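Local coordinates for protein bacteriohemerythrin (Methylococcus capsulatus, PDB 4XPX) that binds oxygen reversibly at a centre of two iron atoms and may store it or deliver it to oxygen-requiring enzymes, at residues F58-E62 with H76-D81; A1-W5 with F25-N29. All coordinates share one frame. Residue numbers count along the deposited sequence, not the author numbering.

Interaction 1 (F58-E62 with H76-D81); sequences FKSEE and HKAEHD. With FE2 (Fe (II) ion), chain B; FE2 (Fe (II) ion), chain C.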
loop_
_atom_site.group_PDB
_atom_site.type_symbol
_atom_site.label_atom_id
_atom_site.label_comp_id
_atom_site.label_asym_id
_atom_site.label_seq_id
_atom_site.Cartn_x
_atom_site.Cartn_y
_atom_site.Cartn_z
ATOM N N PHE A 58 6.067 4.051 -0.780
ATOM C CA PHE A 58 6.349 4.758 0.471
ATOM C C PHE A 58 7.614 5.553 0.339
ATOM O O PHE A 58 7.681 6.721 0.821
ATOM C CB PHE A 58 6.444 3.774 1.633
ATOM C CG PHE A 58 5.106 3.122 2.016
ATOM C CD1 PHE A 58 5.161 2.061 2.917
ATOM C CD2 PHE A 58 3.893 3.575 1.570
ATOM C CE1 PHE A 58 3.993 1.458 3.358
ATOM C CE2 PHE A 58 2.762 2.929 2.037
ATOM C CZ PHE A 58 2.788 1.922 2.927
ATOM N N LYS A 59 8.652 5.001 -0.234
ATOM C CA LYS A 59 9.922 5.719 -0.434
ATOM C C LYS A 59 9.689 6.918 -1.301
ATOM O O LYS A 59 10.331 7.982 -1.081
ATOM C CB LYS A 59 10.963 4.779 -0.987
ATOM C CG LYS A 59 11.494 3.783 -0.044
ATOM C CD LYS A 59 12.500 2.892 -0.809
ATOM C CE LYS A 59 13.049 1.803 0.067
ATOM N NZ LYS A 59 13.876 1.059 -0.961
ATOM N N SER A 60 8.871 6.794 -2.321
ATOM C CA SER A 60 8.613 7.916 -3.198
ATOM C C SER A 60 7.939 9.053 -2.475
ATOM O O SER A 60 8.358 10.249 -2.596
ATOM C CB SER A 60 7.728 7.479 -4.351
ATOM O OG SER A 60 8.267 6.438 -5.167
ATOM N N GLU A 61 6.897 8.753 -1.707
ATOM C CA GLU A 61 6.223 9.778 -0.927
ATOM C C GLU A 61 7.218 10.370 0.096
ATOM O O GLU A 61 7.224 11.629 0.295
ATOM C CB GLU A 61 5.052 9.209 -0.114
ATOM C CG GLU A 61 3.827 8.866 -0.953
ATOM C CD GLU A 61 2.647 8.471 -0.072
ATOM O OE1 GLU A 61 2.830 8.326 1.122
ATOM O OE2 GLU A 61 1.523 8.336 -0.671
ATOM N N GLU A 62 7.981 9.560 0.761
ATOM C CA GLU A 62 8.870 10.064 1.832
ATOM C C GLU A 62 9.917 10.961 1.262
ATOM O O GLU A 62 10.245 12.008 1.897
ATOM C CB GLU A 62 9.499 8.889 2.572
ATOM C CG GLU A 62 8.490 8.165 3.431
ATOM C CD GLU A 62 8.911 6.776 3.859
ATOM O OE1 GLU A 62 10.171 6.492 3.902
ATOM O OE2 GLU A 62 8.054 5.930 4.243
ATOM N N HIS A 76 4.049 10.672 9.270
ATOM C CA HIS A 76 3.591 9.921 8.106
ATOM C C HIS A 76 4.501 8.764 7.838
ATOM O O HIS A 76 4.039 7.594 7.632
ATOM C CB HIS A 76 3.510 10.884 6.942
ATOM C CG HIS A 76 2.846 10.344 5.736
ATOM N ND1 HIS A 76 2.072 11.171 4.961
ATOM C CD2 HIS A 76 2.852 9.125 5.116
ATOM C CE1 HIS A 76 1.622 10.411 3.934
ATOM N NE2 HIS A 76 2.085 9.191 3.973
ATOM N N LYS A 77 5.816 8.971 7.857
ATOM C CA LYS A 77 6.760 7.865 7.693
ATOM C C LYS A 77 6.553 6.816 8.730
ATOM O O LYS A 77 6.707 5.605 8.441
ATOM C CB LYS A 77 8.178 8.384 7.709
ATOM C CG LYS A 77 9.211 7.288 7.521
ATOM C CD LYS A 77 10.593 7.815 7.343
ATOM C CE LYS A 77 11.615 6.744 6.987
ATOM N NZ LYS A 77 11.747 5.767 8.033
ATOM N N ALA A 78 6.267 7.202 9.973
ATOM C CA ALA A 78 6.017 6.186 11.025
ATOM C C ALA A 78 4.867 5.297 10.683
ATOM O O ALA A 78 4.899 4.080 10.961
ATOM C CB ALA A 78 5.867 6.868 12.361
ATOM N N GLU A 79 3.796 5.839 10.099
ATOM C CA GLU A 79 2.674 5.002 9.654
ATOM C C GLU A 79 3.111 4.008 8.604
ATOM O O GLU A 79 2.783 2.814 8.646
ATOM C CB GLU A 79 1.502 5.816 9.151
ATOM C CG GLU A 79 0.952 6.856 10.116
ATOM C CD GLU A 79 0.486 6.392 11.468
ATOM O OE1 GLU A 79 0.232 5.181 11.644
ATOM O OE2 GLU A 79 0.397 7.269 12.448
ATOM N N HIS A 80 3.853 4.485 7.625
ATOM C CA HIS A 80 4.418 3.584 6.571
ATOM C C HIS A 80 5.236 2.495 7.201
ATOM O O HIS A 80 5.087 1.288 6.849
ATOM C CB HIS A 80 5.315 4.341 5.623
ATOM C CG HIS A 80 4.615 5.314 4.743
ATOM N ND1 HIS A 80 5.334 6.156 3.927
ATOM C CD2 HIS A 80 3.317 5.570 4.442
ATOM C CE1 HIS A 80 4.471 6.872 3.203
ATOM N NE2 HIS A 80 3.222 6.508 3.480
ATOM N N ASP A 81 6.146 2.858 8.126
ATOM C CA ASP A 81 7.107 1.879 8.653
ATOM C C ASP A 81 6.378 0.819 9.460
ATOM O O ASP A 81 6.817 -0.385 9.376
ATOM C CB ASP A 81 8.159 2.580 9.442
ATOM C CG ASP A 81 9.160 3.385 8.564
ATOM O OD1 ASP A 81 9.289 3.166 7.375
ATOM O OD2 ASP A 81 9.882 4.204 9.123
HETATM FE FE FE2 B . 1.495 7.556 2.642
HETATM FE FE FE2 C . 0.229 6.547 -0.412
HETATM O O HOH W 1 8.391 3.249 4.706
HETATM O O HOH W 2 0.987 5.815 1.269
HETATM O O HOH W 3 -0.848 4.337 0.120
#
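Metal sites are often built on side chains one helical turn apart, and the di-iron centre of the hemerythrin four-helix bundle is a clear example. Segments 58-62 and 76-81 belong to consecutive antiparallel helices, 40-67 and 73-95, whose local axes run at 172° and 10.6 Å apart, wide enough to leave room for imidazole and carboxylate ligands. His76 opens the second segment by placing its NE2 2.2 Å from the chain B iron. Glu61 supplies OE1 to the same ion, also at 2.2 Å, while its OE2 lies 2.2 Å from the chain C iron, so this carboxylate bridges the two metals, as does water 2. Glu61 OE2 also hydrogen-bonds Tyr124; His116 and Asp121 complete the chain B site, and His21, His57, Asp121 and water 3 the other. Lys77 turns along its own helix to form a salt bridge from NZ to Asp81 OD2 (2.7 Å), while its CE packs 3.4 Å from Glu62 OE1. His80, one turn after His76, is held in three ways. Its NE2 binds the chain B iron at 2.2 Å, its ring lies in an offset stack on Phe58 (centroids 3.9 Å apart, planes at 5°), and its ND1 donates to Glu62 OE2 at 2.7 Å. This second-shell His-carboxylate hydrogen bond is consistent with holding the imidazole in orientation, NE2 on the metal. At Asp81 the carboxylates of the two helices are joined by water 1, which donates to Glu62 OE2 at 2.7 Å and to Asp81 OD1 at 2.8 Å.

Interaction 2 (A1-W5 with F25-N29); sequences ALMTW and FDMVN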
loop_
_atom_site.group_PDB
_atom_site.type_symbol
_atom_site.label_atom_id
_atom_site.label_comp_id
_atom_site.label_asym_id
_atom_site.label_seq_id
_atom_site.Cartn_x
_atom_site.Cartn_y
_atom_site.Cartn_z
ATOM N N ALA A 1 -11.715 -5.865 -8.664
ATOM C CA ALA A 1 -12.644 -6.360 -7.742
ATOM C C ALA A 1 -12.717 -5.888 -6.370
ATOM O O ALA A 1 -13.718 -5.215 -6.049
ATOM C CB ALA A 1 -12.466 -7.870 -7.691
ATOM N N LEU A 2 -11.753 -6.211 -5.528
ATOM C CA LEU A 2 -11.861 -5.789 -4.164
ATOM C C LEU A 2 -11.936 -4.249 -4.044
ATOM O O LEU A 2 -12.762 -3.737 -3.263
ATOM C CB LEU A 2 -10.684 -6.337 -3.366
ATOM C CG LEU A 2 -10.680 -5.906 -1.891
ATOM C CD1 LEU A 2 -11.861 -6.443 -1.117
ATOM C CD2 LEU A 2 -9.380 -6.385 -1.274
ATOM N N MET A 3 -11.013 -3.568 -4.706
ATOM C CA MET A 3 -10.779 -2.128 -4.542
ATOM C C MET A 3 -11.156 -1.372 -5.777
ATOM O O MET A 3 -10.901 -1.846 -6.907
ATOM C CB MET A 3 -9.322 -1.856 -4.233
ATOM C CG MET A 3 -8.894 -2.576 -2.935
ATOM S SD MET A 3 -7.293 -1.999 -2.296
ATOM C CE MET A 3 -7.738 -0.345 -1.782
ATOM N N THR A 4 -11.675 -0.180 -5.615
ATOM C CA THR A 4 -11.954 0.734 -6.722
ATOM C C THR A 4 -11.426 2.111 -6.367
ATOM O O THR A 4 -11.799 2.683 -5.333
ATOM C CB THR A 4 -13.459 0.860 -6.993
ATOM O OG1 THR A 4 -13.965 -0.427 -7.366
ATOM C CG2 THR A 4 -13.750 1.803 -8.109
ATOM N N TRP A 5 -10.516 2.658 -7.138
ATOM C CA TRP A 5 -9.995 4.007 -6.938
ATOM C C TRP A 5 -10.943 5.011 -7.541
ATOM O O TRP A 5 -11.357 4.845 -8.709
ATOM C CB TRP A 5 -8.597 4.090 -7.558
ATOM C CG TRP A 5 -7.904 5.406 -7.203
ATOM C CD1 TRP A 5 -6.918 5.531 -6.241
ATOM C CD2 TRP A 5 -7.984 6.681 -7.852
ATOM N NE1 TRP A 5 -6.445 6.821 -6.240
ATOM C CE2 TRP A 5 -7.108 7.541 -7.192
ATOM C CE3 TRP A 5 -8.796 7.210 -8.897
ATOM C CZ2 TRP A 5 -6.937 8.898 -7.548
ATOM C CZ3 TRP A 5 -8.622 8.535 -9.241
ATOM C CH2 TRP A 5 -7.731 9.351 -8.581
ATOM N N PHE A 25 -3.771 -0.547 -5.965
ATOM C CA PHE A 25 -5.146 -1.101 -5.938
ATOM C C PHE A 25 -5.236 -2.263 -6.930
ATOM O O PHE A 25 -5.845 -3.310 -6.634
ATOM C CB PHE A 25 -6.207 -0.066 -6.281
ATOM C CG PHE A 25 -6.555 0.937 -5.207
ATOM C CD1 PHE A 25 -5.641 1.409 -4.240
ATOM C CD2 PHE A 25 -7.836 1.413 -5.143
ATOM C CE1 PHE A 25 -6.040 2.374 -3.328
ATOM C CE2 PHE A 25 -8.239 2.349 -4.191
ATOM C CZ PHE A 25 -7.335 2.868 -3.300
ATOM N N ASP A 26 -4.674 -2.098 -8.121
ATOM C CA ASP A 26 -4.721 -3.188 -9.122
ATOM C C ASP A 26 -3.988 -4.404 -8.613
ATOM O O ASP A 26 -4.436 -5.573 -8.828
ATOM C CB ASP A 26 -4.137 -2.689 -10.427
ATOM C CG ASP A 26 -5.023 -1.801 -11.233
ATOM O OD1 ASP A 26 -6.259 -1.699 -10.975
ATOM O OD2 ASP A 26 -4.523 -1.122 -12.249
ATOM N N MET A 27 -2.838 -4.215 -7.973
ATOM C CA MET A 27 -2.050 -5.356 -7.507
ATOM C C MET A 27 -2.726 -6.029 -6.317
ATOM O O MET A 27 -2.646 -7.295 -6.196
ATOM C CB MET A 27 -0.614 -4.873 -7.165
ATOM C CG MET A 27 0.123 -4.377 -8.385
ATOM S SD MET A 27 1.838 -3.914 -8.030
ATOM C CE MET A 27 2.635 -5.550 -8.071
ATOM N N VAL A 28 -3.364 -5.276 -5.415
ATOM C CA VAL A 28 -4.195 -5.863 -4.344
ATOM C C VAL A 28 -5.314 -6.668 -4.971
ATOM O O VAL A 28 -5.628 -7.790 -4.496
ATOM C CB VAL A 28 -4.734 -4.798 -3.417
ATOM C CG1 VAL A 28 -5.764 -5.362 -2.461
ATOM C CG2 VAL A 28 -3.616 -4.121 -2.616
ATOM N N ASN A 29 -5.966 -6.131 -5.979
ATOM C CA ASN A 29 -7.090 -6.849 -6.581
ATOM C C ASN A 29 -6.660 -8.164 -7.148
ATOM O O ASN A 29 -7.400 -9.176 -7.015
ATOM C CB ASN A 29 -7.721 -5.968 -7.677
ATOM C CG ASN A 29 -8.556 -4.852 -7.077
ATOM O OD1 ASN A 29 -8.875 -4.874 -5.898
ATOM N ND2 ASN A 29 -8.922 -3.855 -7.880
HETATM O O HOH W 4 -8.750 -0.487 -9.284
#
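Met3 lays its thioether end over one face of the Phe25 ring, with CE 3.4 Å from the ring centroid and almost on the ring normal, and SD 4.4 Å from it. This combines a CH-pi with a Met-aromatic contact. Trp5 takes the opposite face, its five-membered ring directed edge-to-face at a centroid distance of 5.3 Å, so the phenyl group is sandwiched between two side chains of the N-terminal segment. One turn further along the helix, Asn29 shows how a primary amide can secure an irregular backbone: Met3 N donates to Asn29 OD1 at 2.8 Å, and Asn29 ND2 donates back to Met3 O at 3.0 Å. Both the backbone N and O of Met3 are thereby paired with one side chain. Val28 CG1 packs against both Met3 SD (3.7 Å) and Leu2 CD2 (3.9 Å). Beyond the two segments, Leu2 and Met3 reach Arg110 on helix 103-121, while Trp5 touches the iron ligand His21 and makes a cation-pi contact with Lys22. The arrangement is that of the hemerythrin fold, in which a non-helical N-terminal arm packs along the outside of the four-helix bundle ahead of its first long helix.

In the fold
The two contacts lie on opposite sides of the chain's centre, their own centres 21 Å apart and their nearest atoms about 10 Å apart. Both are partly buried. Interaction 1 joins two long helices of the bundle, and its buried part is dominated by iron-bound carboxylate and imidazole groups, with Phe58 stacked on one of them; salt-bridged and hydrated residues lie at its outer edge. Interaction 2 instead fastens a non-helical arm to helix 15-34, burying Met3, Phe25 and Val28 in a largely apolar interface with backbone-to-amide hydrogen bonds, while Ala1 and Thr4 stay exposed. They share no element directly, but helix 15-34 also provides the iron ligand His21, so both include helices that supply the di-iron site.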